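Local coordinates for protein Emp46p (Saccharomyces cerevisiae, PDB 2A6V) that acts as a Ca2+-independent lectin-type cargo receptor in glycoprotein secretion, its carbohydrate recognition domain seen here with bound potassium, at residues G84-K90 against F195-A201; G110-R116 against V125-L129. All blocks are in the same frame, centred on the assembly; numbering follows the deposited sequence. Where two conformers were deposited one is given.

Contact 1 of 2, residues G84-K90 against F195-A201; sequences GLAFWLK and FRIGTSA
Two extended strands, 84-90 and 196-201, run antiparallel, axes 4.7 Å apart at closest approach and N-to-C directions 162° apart. The register runs from L85-A201 to K90-R196; A86-S200, W88-G198 and K90-R196 are the hydrogen-bonded pairs, joined in both directions. A86 N lies 2.8 Å from S200 O. R196 N lies 2.7 Å from K90 O.

Side chains alternate between faces. On one, T199 (chi1 t) donates from OG1 to A86 O at 2.9 Å, while L89 CD2 lies 3.8 Å from I197 CG1 and 3.9 Å from F195 CE2. On the other, W88 (chi1 m, chi2 92°) donates from NE1 to OG of S200 (chi1 p) at 2.9 Å; S200 OG also hydrogen-bonds F101 O. K90 NZ and R196 NH2, like charges 3.9 Å apart, share a water that accepts from K90 NZ at 2.7 Å and, weakly, from R196 NH2 at 3.3 Å. K90 NZ also bonds S104 OG, and R196 makes a cation-pi contact with W55.

This is central pairing in a legume-lectin-like beta sandwich: L85, L89 and T199 pack on strand 66-75 of the facing sheet, I197 and A201 on strand 209-218, while strand 111-115 flanks 84-90 and strand 51-56 flanks 196-202.

Contact 2 of 2, residues G110-R116 against V125-L129; sequences GLMILLR and VTAYL. With K (potassium ion), chain C.
Strands 111-115 and 125-129, neighbours in the sheet and close in sequence, run antiparallel, axes 4.7 Å apart at closest approach and directions 162° apart, registered from L111-L129 to L115-V125. At G110 the backbone (phi 156°, psi -152°) would jam a CB against the preceding carbonyl, which calls for glycine where the chain turns a corner.

Two hydrogen-bonded pairs satisfy the facing amides and carbonyls: M112 N to Y128 O at 3.0 Å, with Y128 N to M112 O in return, and L114 N to T126 O at 2.8 Å, with T126 N to L114 O. L111, I113 and L115 turn their backbone bonds to L89, F87 and L85. I113 CG2 packs 3.6 Å from V125 CG1 on the face turned to strands 171-176 and 179-184. On the other face, with L114, T126 and Y128, M112 is extended through chi1 and chi2 (both t), and chi3 p turns CE to 3.5 Å from Y128 CD2.

One water donates to L114 O (2.9 Å) and T126 OG1 (2.6 Å); another accepts from T126 OG1 (2.8 Å) and, at the corner, R116 NE (3.0 Å), and donates to Y128 OH (2.7 Å). R116 NH2 has a salt bridge with D119.

Y128 OH lies 2.9 Å from potassium. Two waters and the main-chain oxygens of I138, E139 and S141 complete a carboxylate-free shell, which suits a large monovalent cation of low charge density.

Both contacts are buried and belong to the same antiparallel sheet, where strands 84-90 and 111-115 are neighbours: the probable hydrogen bonds L85 O to L115 N and L89 O to L111 N, each 2.8 Å, stitch one contact to the other, and W88 CH2 lies 3.4 Å from M112 SD. The general principle is that one ladder geometry serves different chemistries. Contact 1, nearer the chain centre, joins strands far apart in sequence; two direct side-chain hydrogen bonds cross it, while its K90/R196 end relies on water and outside partners. Contact 2 joins neighbouring strands only nine residues apart at their closest ends; Y128 binds potassium directly, while water links its hydroxyl to T126 and R116.

Contact 1 of 2, residues G84-K90 against F195-A201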
# COMPACT_ATOMS: atom_id res chain seq x y z
N GLY A 84 2.55 5.12 10.25
CA GLY A 84 2.67 3.90 9.48
C GLY A 84 2.36 4.11 8.02
O GLY A 84 1.92 5.19 7.62
N LEU A 85 2.57 3.05 7.23
CA LEU A 85 2.47 3.01 5.78
C LEU A 85 1.54 1.87 5.37
O LEU A 85 1.74 0.71 5.75
CB LEU A 85 3.86 2.81 5.21
CG LEU A 85 3.97 2.46 3.73
CD1 LEU A 85 3.51 3.57 2.81
CD2 LEU A 85 5.43 2.11 3.39
N ALA A 86 0.51 2.19 4.61
CA ALA A 86 -0.54 1.25 4.21
C ALA A 86 -0.58 1.06 2.71
O ALA A 86 -0.37 2.01 1.95
CB ALA A 86 -1.90 1.70 4.73
N PHE A 87 -0.87 -0.17 2.29
CA PHE A 87 -1.13 -0.51 0.90
C PHE A 87 -2.54 -1.05 0.82
O PHE A 87 -2.88 -1.94 1.60
CB PHE A 87 -0.11 -1.52 0.41
CG PHE A 87 1.28 -0.99 0.47
CD1 PHE A 87 1.76 -0.20 -0.56
CD2 PHE A 87 2.10 -1.26 1.55
CE1 PHE A 87 3.04 0.32 -0.49
CE2 PHE A 87 3.37 -0.74 1.62
CZ PHE A 87 3.85 0.06 0.59
N TRP A 88 -3.31 -0.56 -0.13
CA TRP A 88 -4.74 -0.75 -0.16
C TRP A 88 -5.21 -1.42 -1.45
O TRP A 88 -4.72 -1.09 -2.55
CB TRP A 88 -5.46 0.58 -0.10
CG TRP A 88 -5.14 1.45 1.06
CD1 TRP A 88 -4.18 2.41 1.10
CD2 TRP A 88 -5.78 1.47 2.34
NE1 TRP A 88 -4.17 3.02 2.32
CE2 TRP A 88 -5.14 2.46 3.11
CE3 TRP A 88 -6.83 0.75 2.92
CZ2 TRP A 88 -5.53 2.76 4.42
CZ3 TRP A 88 -7.20 1.04 4.24
CH2 TRP A 88 -6.54 2.04 4.96
N LEU A 89 -6.16 -2.33 -1.30
CA LEU A 89 -7.02 -2.77 -2.39
C LEU A 89 -8.44 -2.58 -1.86
O LEU A 89 -8.82 -3.25 -0.90
CB LEU A 89 -6.77 -4.26 -2.71
CG LEU A 89 -5.39 -4.68 -3.18
CD1 LEU A 89 -5.42 -6.15 -3.55
CD2 LEU A 89 -4.92 -3.87 -4.35
N LYS A 90 -9.21 -1.65 -2.43
CA LYS A 90 -10.53 -1.31 -1.88
C LYS A 90 -11.62 -1.37 -2.96
O LYS A 90 -11.37 -1.10 -4.12
CB LYS A 90 -10.49 0.08 -1.27
CG LYS A 90 -9.59 0.19 -0.05
CD LYS A 90 -10.02 1.23 1.00
CE LYS A 90 -10.49 2.52 0.38
NZ LYS A 90 -10.89 3.49 1.41
N PHE A 195 -11.60 -2.99 -8.39
CA PHE A 195 -11.11 -2.45 -7.14
C PHE A 195 -10.07 -1.37 -7.38
O PHE A 195 -9.51 -1.23 -8.46
CB PHE A 195 -10.57 -3.56 -6.23
CG PHE A 195 -9.51 -4.40 -6.87
CD1 PHE A 195 -9.85 -5.52 -7.63
CD2 PHE A 195 -8.18 -4.06 -6.76
CE1 PHE A 195 -8.88 -6.27 -8.25
CE2 PHE A 195 -7.21 -4.82 -7.37
CZ PHE A 195 -7.56 -5.93 -8.12
N ARG A 196 -9.85 -0.58 -6.33
CA ARG A 196 -8.96 0.56 -6.38
C ARG A 196 -7.67 0.17 -5.69
O ARG A 196 -7.68 -0.56 -4.70
CB ARG A 196 -9.62 1.74 -5.69
CG ARG A 196 -10.78 2.31 -6.52
CD ARG A 196 -11.41 3.57 -5.97
NE ARG A 196 -11.45 3.59 -4.50
CZ ARG A 196 -10.65 4.32 -3.71
NH1 ARG A 196 -9.72 5.13 -4.22
NH2 ARG A 196 -10.78 4.26 -2.40
N ILE A 197 -6.57 0.71 -6.21
CA ILE A 197 -5.23 0.38 -5.75
C ILE A 197 -4.53 1.63 -5.30
O ILE A 197 -4.49 2.62 -6.03
CB ILE A 197 -4.43 -0.26 -6.92
CG1 ILE A 197 -5.09 -1.57 -7.37
CG2 ILE A 197 -2.97 -0.44 -6.55
CD1 ILE A 197 -4.70 -1.96 -8.74
N GLY A 198 -3.95 1.61 -4.10
CA GLY A 198 -3.20 2.76 -3.64
C GLY A 198 -2.33 2.50 -2.43
O GLY A 198 -2.23 1.37 -1.93
N THR A 199 -1.70 3.56 -1.96
CA THR A 199 -0.88 3.55 -0.76
C THR A 199 -1.06 4.88 -0.04
O THR A 199 -1.37 5.91 -0.66
CB THR A 199 0.61 3.31 -1.14
OG1 THR A 199 1.39 3.23 0.04
CG2 THR A 199 1.19 4.47 -1.97
N SER A 200 -0.87 4.86 1.26
CA SER A 200 -0.91 6.06 2.06
C SER A 200 -0.06 5.94 3.29
O SER A 200 0.26 4.84 3.71
CB SER A 200 -2.34 6.38 2.46
OG SER A 200 -2.83 5.39 3.36
N ALA A 201 0.28 7.06 3.89
CA ALA A 201 1.03 7.04 5.12
C ALA A 201 0.75 8.26 5.93
O ALA A 201 0.25 9.26 5.42
CB ALA A 201 2.52 6.93 4.85
O HOH W 1 -1.88 -1.28 -3.09
O HOH W 2 -9.84 5.74 0.44

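Contact 2 of 2, residues G110-R116 against V125-L129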
# COMPACT_ATOMS: atom_id res chain seq x y z
N GLY A 110 -12.44 -3.78 1.87
CA GLY A 110 -11.25 -4.22 1.17
C GLY A 110 -10.16 -4.69 2.07
O GLY A 110 -10.41 -5.18 3.18
N LEU A 111 -8.94 -4.54 1.58
CA LEU A 111 -7.73 -5.08 2.17
C LEU A 111 -6.77 -3.95 2.45
O LEU A 111 -6.55 -3.09 1.60
CB LEU A 111 -7.10 -6.08 1.21
CG LEU A 111 -5.69 -6.57 1.51
CD1 LEU A 111 -5.63 -7.42 2.80
CD2 LEU A 111 -5.14 -7.35 0.32
N MET A 112 -6.24 -3.93 3.67
CA MET A 112 -5.21 -2.99 4.08
C MET A 112 -4.02 -3.80 4.57
O MET A 112 -4.14 -4.56 5.54
CB MET A 112 -5.73 -2.11 5.22
CG MET A 112 -4.72 -1.07 5.68
SD MET A 112 -5.14 -0.13 7.14
CE MET A 112 -5.01 -1.38 8.38
N ILE A 113 -2.86 -3.58 3.97
CA ILE A 113 -1.61 -4.20 4.37
C ILE A 113 -0.76 -3.09 4.97
O ILE A 113 -0.42 -2.12 4.29
CB ILE A 113 -0.90 -4.88 3.17
CG1 ILE A 113 -1.82 -5.96 2.58
CG2 ILE A 113 0.45 -5.42 3.60
CD1 ILE A 113 -1.27 -6.64 1.33
N LEU A 114 -0.43 -3.22 6.25
CA LEU A 114 0.06 -2.13 7.03
C LEU A 114 1.44 -2.42 7.56
O LEU A 114 1.66 -3.47 8.16
CB LEU A 114 -0.91 -1.87 8.18
CG LEU A 114 -0.52 -0.81 9.18
CD1 LEU A 114 -0.42 0.58 8.56
CD2 LEU A 114 -1.56 -0.81 10.29
N LEU A 115 2.38 -1.49 7.34
CA LEU A 115 3.68 -1.45 7.97
C LEU A 115 3.61 -0.44 9.09
O LEU A 115 3.42 0.76 8.85
CB LEU A 115 4.79 -1.07 7.00
CG LEU A 115 5.24 -2.18 6.06
CD1 LEU A 115 4.12 -2.66 5.12
CD2 LEU A 115 6.44 -1.79 5.30
N ARG A 116 3.73 -0.91 10.32
CA ARG A 116 3.69 -0.03 11.48
C ARG A 116 4.33 -0.73 12.66
O ARG A 116 4.78 -1.87 12.54
CB ARG A 116 2.26 0.40 11.81
CG ARG A 116 1.39 -0.62 12.53
CD ARG A 116 0.29 0.02 13.39
NE ARG A 116 -0.48 -0.99 14.10
CZ ARG A 116 -1.07 -0.80 15.28
NH1 ARG A 116 -0.99 0.39 15.89
NH2 ARG A 116 -1.73 -1.80 15.86
N VAL A 125 4.43 -6.26 9.32
CA VAL A 125 3.37 -6.21 8.34
C VAL A 125 2.16 -6.88 8.97
O VAL A 125 2.25 -8.01 9.43
CB VAL A 125 3.75 -6.97 7.04
CG1 VAL A 125 2.64 -6.92 6.02
CG2 VAL A 125 5.02 -6.42 6.43
N THR A 126 1.04 -6.18 9.01
CA THR A 126 -0.24 -6.75 9.43
C THR A 126 -1.27 -6.52 8.37
O THR A 126 -1.33 -5.43 7.78
CB THR A 126 -0.71 -6.21 10.80
OG1 THR A 126 -0.57 -4.77 10.85
CG2 THR A 126 0.17 -6.78 11.92
N ALA A 127 -2.04 -7.55 8.05
CA ALA A 127 -3.01 -7.52 6.96
C ALA A 127 -4.42 -7.60 7.53
O ALA A 127 -4.72 -8.51 8.32
CB ALA A 127 -2.74 -8.65 5.99
N TYR A 128 -5.26 -6.66 7.13
CA TYR A 128 -6.61 -6.53 7.67
C TYR A 128 -7.60 -6.57 6.52
O TYR A 128 -7.39 -5.97 5.47
CB TYR A 128 -6.75 -5.19 8.37
CG TYR A 128 -5.99 -5.03 9.65
CD1 TYR A 128 -6.63 -5.21 10.87
CD2 TYR A 128 -4.66 -4.65 9.66
CE1 TYR A 128 -5.96 -5.05 12.06
CE2 TYR A 128 -3.97 -4.48 10.89
CZ TYR A 128 -4.64 -4.70 12.08
OH TYR A 128 -3.99 -4.54 13.29
N LEU A 129 -8.73 -7.23 6.76
CA LEU A 129 -9.87 -7.19 5.87
C LEU A 129 -11.02 -6.47 6.55
O LEU A 129 -11.25 -6.65 7.75
CB LEU A 129 -10.29 -8.61 5.53
CG LEU A 129 -9.52 -9.33 4.44
CD1 LEU A 129 -9.87 -10.82 4.46
CD2 LEU A 129 -9.80 -8.72 3.09
K K C . -5.15 -5.01 15.87
O HOH W 3 1.87 -3.81 11.08
O HOH W 4 -1.38 -3.73 13.27
O HOH W 5 -2.64 -4.91 17.16
O HOH W 6 -5.17 -7.72 16.75